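TIR-NB-LRR type resistance protein RPV1 (PDB 5KU7) belongs to the plant TIR-NB-LRR immune receptors, which in general detect pathogens inside the cell and trigger defence, the TIR domain serving as the signalling module. Local coordinates at residues K84-Q89 and L137-N142; D25-A30 and S63-F68. All coordinates share one frame; numbering follows the deposited sequence.

Interaction 1 (K84-Q89 and L137-N142); sequences KIMECQ and LTEAAN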
# COMPACT_ATOMS: atom_id res chain seq x y z
N LYS A 84 10.39 16.90 -18.76
CA LYS A 84 9.75 16.43 -19.98
C LYS A 84 8.23 16.50 -19.86
O LYS A 84 7.55 16.94 -20.78
CB LYS A 84 10.16 14.98 -20.29
CG LYS A 84 9.52 14.46 -21.56
CD LYS A 84 10.03 15.27 -22.80
CE LYS A 84 9.40 14.79 -24.10
NZ LYS A 84 9.99 15.45 -25.32
N ILE A 85 7.71 16.06 -18.72
CA ILE A 85 6.28 16.05 -18.46
C ILE A 85 5.70 17.45 -18.54
O ILE A 85 4.65 17.67 -19.14
CB ILE A 85 5.99 15.46 -17.06
CG1 ILE A 85 6.20 13.94 -17.10
CG2 ILE A 85 4.58 15.79 -16.61
CD1 ILE A 85 6.37 13.29 -15.73
N MET A 86 6.39 18.41 -17.95
CA MET A 86 5.91 19.77 -17.94
C MET A 86 6.03 20.44 -19.31
O MET A 86 5.22 21.29 -19.67
CB MET A 86 6.65 20.56 -16.87
CG MET A 86 6.41 20.01 -15.47
SD MET A 86 4.64 19.79 -15.09
CE MET A 86 4.06 21.47 -15.24
N GLU A 87 7.05 20.04 -20.08
CA GLU A 87 7.23 20.52 -21.46
C GLU A 87 6.09 20.05 -22.36
O GLU A 87 5.59 20.80 -23.20
CB GLU A 87 8.58 20.04 -22.01
CG GLU A 87 9.78 20.71 -21.36
CD GLU A 87 11.10 20.26 -21.94
OE1 GLU A 87 11.11 19.33 -22.77
OE2 GLU A 87 12.13 20.86 -21.57
N CYS A 88 5.68 18.79 -22.20
CA CYS A 88 4.56 18.24 -22.97
C CYS A 88 3.28 18.93 -22.55
O CYS A 88 2.29 18.91 -23.27
CB CYS A 88 4.41 16.74 -22.75
SG CYS A 88 5.80 15.78 -23.32
N GLN A 89 3.32 19.51 -21.37
CA GLN A 89 2.18 20.18 -20.79
C GLN A 89 1.96 21.53 -21.47
O GLN A 89 0.84 21.89 -21.79
CB GLN A 89 2.39 20.33 -19.29
CG GLN A 89 1.14 20.30 -18.48
CD GLN A 89 0.79 21.64 -17.91
OE1 GLN A 89 1.33 22.66 -18.34
NE2 GLN A 89 -0.08 21.65 -16.91
N LEU A 137 9.46 21.51 -10.72
CA LEU A 137 8.88 21.18 -9.42
C LEU A 137 7.84 22.21 -9.03
O LEU A 137 6.71 21.87 -8.69
CB LEU A 137 9.96 21.09 -8.34
CG LEU A 137 10.87 19.87 -8.39
CD1 LEU A 137 12.02 20.03 -7.40
CD2 LEU A 137 10.08 18.59 -8.10
N THR A 138 8.24 23.48 -9.10
CA THR A 138 7.39 24.59 -8.69
C THR A 138 6.10 24.67 -9.50
O THR A 138 5.02 24.86 -8.93
CB THR A 138 8.15 25.93 -8.82
OG1 THR A 138 9.35 25.86 -8.06
CG2 THR A 138 7.30 27.10 -8.32
N GLU A 139 6.21 24.51 -10.81
CA GLU A 139 5.03 24.49 -11.68
C GLU A 139 4.12 23.29 -11.38
O GLU A 139 2.91 23.43 -11.20
CB GLU A 139 5.45 24.49 -13.15
CG GLU A 139 6.06 25.82 -13.61
CD GLU A 139 6.38 25.83 -15.09
OE1 GLU A 139 6.13 24.82 -15.77
OE2 GLU A 139 6.88 26.87 -15.58
N ALA A 140 4.72 22.11 -11.31
CA ALA A 140 3.97 20.88 -11.09
C ALA A 140 3.18 20.94 -9.78
O ALA A 140 2.04 20.47 -9.73
CB ALA A 140 4.90 19.70 -11.09
N ALA A 141 3.78 21.52 -8.75
CA ALA A 141 3.16 21.55 -7.42
C ALA A 141 2.03 22.58 -7.32
O ALA A 141 1.27 22.58 -6.35
CB ALA A 141 4.22 21.84 -6.36
N ASN A 142 1.92 23.45 -8.32
CA ASN A 142 0.84 24.43 -8.34
C ASN A 142 -0.34 23.95 -9.15
O ASN A 142 -1.35 24.64 -9.24
CB ASN A 142 1.31 25.76 -8.89
CG ASN A 142 1.80 26.70 -7.82
OD1 ASN A 142 3.00 26.86 -7.62
ND2 ASN A 142 0.86 27.32 -7.11
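M86 reaches across to A140 and E139 and makes the whole contact with the last two atoms of its side chain. Its sulfur lies against the methyl of the alanine, SD to CB of A140 at 4.0 Å, and is scarcely farther from that residue's CA. Beyond the sulfur, CE comes to 3.9 Å from CB of E139, and the two side chains slide by each other in opposite directions. The methyl also comes to 4.0 Å from OE1 of E139, so one carboxylate oxygen comes up to the methyl, not to the sulfur, but no hydrogen bond crosses between the segments. What lets a long side chain fit here is its curl: after leaving the backbone with CG anti to the carbonyl carbon, M86 bends again at chi2 (-51°) and chi3 (-61°). The small A140 allows the backbones to come close, with CA of M86 and CA of A140 7.2 Å apart.

The example belongs to the flavodoxin-like TIR fold, in which helices flank a parallel sheet. Here helix 76-91, which follows strand 61-68, meets helix 130-141, which leads towards the edge strand 146-148, on one side of that sheet.

The glutamate extends beyond CG, and its OE1 forms a long, weak ion pair with K90; the same lysine makes a weak hydrogen bond to the carbonyl oxygen of M86, so one cation lies near both partners. A firmer polar tie between the same two helices is the salt bridge from E87 to R132. Farther out each helix meets another, I85 packing on I58 of helix 52-59, and L137 and A141 resting on V108 of helix 105-110.

Interaction 2 (D25-A30 and S63-F68); sequences DHLYSA and SSVIVF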
# COMPACT_ATOMS: atom_id res chain seq x y z
N ASP A 25 2.28 1.08 -6.89
CA ASP A 25 1.79 -0.18 -7.45
C ASP A 25 0.27 -0.32 -7.29
O ASP A 25 -0.42 -0.63 -8.26
CB ASP A 25 2.50 -1.37 -6.78
CG ASP A 25 2.22 -2.67 -7.48
OD1 ASP A 25 2.17 -2.66 -8.72
OD2 ASP A 25 2.04 -3.71 -6.83
N HIS A 26 -0.23 -0.05 -6.07
CA HIS A 26 -1.68 -0.08 -5.79
C HIS A 26 -2.42 0.96 -6.65
O HIS A 26 -3.52 0.70 -7.16
CB HIS A 26 -1.98 0.17 -4.30
CG HIS A 26 -1.46 -0.91 -3.39
ND1 HIS A 26 -1.84 -2.24 -3.50
CD2 HIS A 26 -0.58 -0.86 -2.36
CE1 HIS A 26 -1.22 -2.95 -2.58
NE2 HIS A 26 -0.44 -2.15 -1.88
N LEU A 27 -1.80 2.12 -6.84
CA LEU A 27 -2.35 3.16 -7.73
C LEU A 27 -2.43 2.67 -9.17
O LEU A 27 -3.44 2.82 -9.88
CB LEU A 27 -1.50 4.44 -7.66
CG LEU A 27 -1.94 5.61 -8.55
CD1 LEU A 27 -3.31 6.11 -8.15
CD2 LEU A 27 -0.93 6.75 -8.46
N TYR A 28 -1.31 2.10 -9.61
CA TYR A 28 -1.17 1.54 -10.93
C TYR A 28 -2.26 0.52 -11.21
O TYR A 28 -2.90 0.53 -12.25
CB TYR A 28 0.22 0.91 -11.08
CG TYR A 28 0.41 0.14 -12.36
CD1 TYR A 28 0.41 0.80 -13.59
CD2 TYR A 28 0.57 -1.25 -12.35
CE1 TYR A 28 0.59 0.11 -14.78
CE2 TYR A 28 0.75 -1.95 -13.55
CZ TYR A 28 0.75 -1.26 -14.76
OH TYR A 28 0.92 -1.92 -15.97
N SER A 29 -2.44 -0.38 -10.26
CA SER A 29 -3.42 -1.43 -10.43
C SER A 29 -4.83 -0.83 -10.45
O SER A 29 -5.66 -1.23 -11.26
CB SER A 29 -3.28 -2.47 -9.32
OG SER A 29 -4.27 -3.47 -9.43
N ALA A 30 -5.08 0.15 -9.57
CA ALA A 30 -6.40 0.80 -9.53
C ALA A 30 -6.72 1.50 -10.85
O ALA A 30 -7.86 1.45 -11.32
CB ALA A 30 -6.46 1.80 -8.38
N SER A 63 -1.67 11.90 -20.32
CA SER A 63 -1.39 12.63 -19.09
C SER A 63 -0.32 11.94 -18.29
O SER A 63 0.07 10.81 -18.58
CB SER A 63 -2.65 12.77 -18.24
OG SER A 63 -3.06 11.50 -17.73
N SER A 64 0.16 12.63 -17.26
CA SER A 64 1.05 12.03 -16.27
C SER A 64 0.46 12.16 -14.85
O SER A 64 -0.21 13.15 -14.53
CB SER A 64 2.43 12.67 -16.33
OG SER A 64 3.07 12.38 -17.56
N VAL A 65 0.70 11.14 -14.03
CA VAL A 65 0.40 11.20 -12.61
C VAL A 65 1.74 11.23 -11.91
O VAL A 65 2.55 10.34 -12.13
CB VAL A 65 -0.41 10.00 -12.10
CG1 VAL A 65 -0.49 10.05 -10.59
CG2 VAL A 65 -1.79 10.00 -12.68
N ILE A 66 1.98 12.24 -11.09
CA ILE A 66 3.24 12.33 -10.38
C ILE A 66 3.08 11.96 -8.92
O ILE A 66 2.32 12.59 -8.19
CB ILE A 66 3.85 13.73 -10.47
CG1 ILE A 66 4.39 14.00 -11.88
CG2 ILE A 66 5.00 13.83 -9.50
CD1 ILE A 66 3.36 14.42 -12.87
N VAL A 67 3.78 10.90 -8.51
CA VAL A 67 3.80 10.52 -7.11
C VAL A 67 4.99 11.20 -6.46
O VAL A 67 6.09 10.64 -6.38
CB VAL A 67 3.88 9.01 -6.93
CG1 VAL A 67 3.82 8.63 -5.44
CG2 VAL A 67 2.77 8.33 -7.72
N PHE A 68 4.78 12.44 -6.05
CA PHE A 68 5.80 13.13 -5.26
C PHE A 68 5.92 12.44 -3.91
O PHE A 68 4.93 12.30 -3.17
CB PHE A 68 5.44 14.61 -5.07
CG PHE A 68 5.68 15.46 -6.29
CD1 PHE A 68 6.95 15.53 -6.87
CD2 PHE A 68 4.66 16.21 -6.85
CE1 PHE A 68 7.19 16.33 -8.00
CE2 PHE A 68 4.89 17.01 -7.96
CZ PHE A 68 6.16 17.06 -8.54
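With CG trans to the backbone N (chi1 179°) and chi2 at 63° placing CD2 anti to CA, L27 carries CD2 out toward the strand. Between the two segments, that one methyl does all the touching. On the strand, V65 and V67 present different branches to it: in V65 the methyl used is CG1, trans to its own N (chi1 172°), whereas in V67 it is CG2, which lies beside the N and trans to the carbonyl carbon. The two valines thus form a pair of contacts around a single carbon, CD2 of L27 lying 4.0 Å from CG1 of V65 and 4.1 Å from CG2 of V67. The leucine crosses V65 at a slant and runs past V67 in the reverse direction.

All three residues are buried and wholly aliphatic at the point of contact, and no hydrogen bond spans the segments. The spacing, 9.6 Å from CA of L27 to CA of V67, is in keeping with a helix laid over a sheet. Strand alternation selects the partners: V65 and V67 point toward the helix, while I66 between them points away, and its CG2 sits 3.3 Å above the plane of the F68 ring, over the centre.

Polar and dimeric contacts gather elsewhere on the helix. D25 forms a salt bridge with R40, and H26 stacks on H26 of the second subunit, consistent with the AE-type interface of plant TIR domains. Within the sheet, strand 61-68 lies between strands 8-14 and 95-101, with V65 touching V10 on the first and I99 on the second. Helix 154-175 packs next to helix 23-33 over this same face, T162 meeting L27 and I165 meeting V65.

Strand 61-68 joins the two contacts: interaction 2 uses the side facing helix 23-33, and interaction 1 lies beyond the side from which I66 and F68 project. Their centres are about 16 Å apart, on opposite sides of the chain's centre, yet they touch directly. CD2 of L137 is 3.7 Å from CE1 of F68, and CB of A140 is 3.9 Å from CZ of the same ring; I85 CG1 lies 3.5 Å from S64 OG. The two contacts lie on the two faces of the sheet in a three-layer alpha-beta-alpha sandwich. The malonic acid site, R15, G16, E17 and R20, shares no residue with either contact; it falls between strand 8-14 and helix 23-33 in the chain.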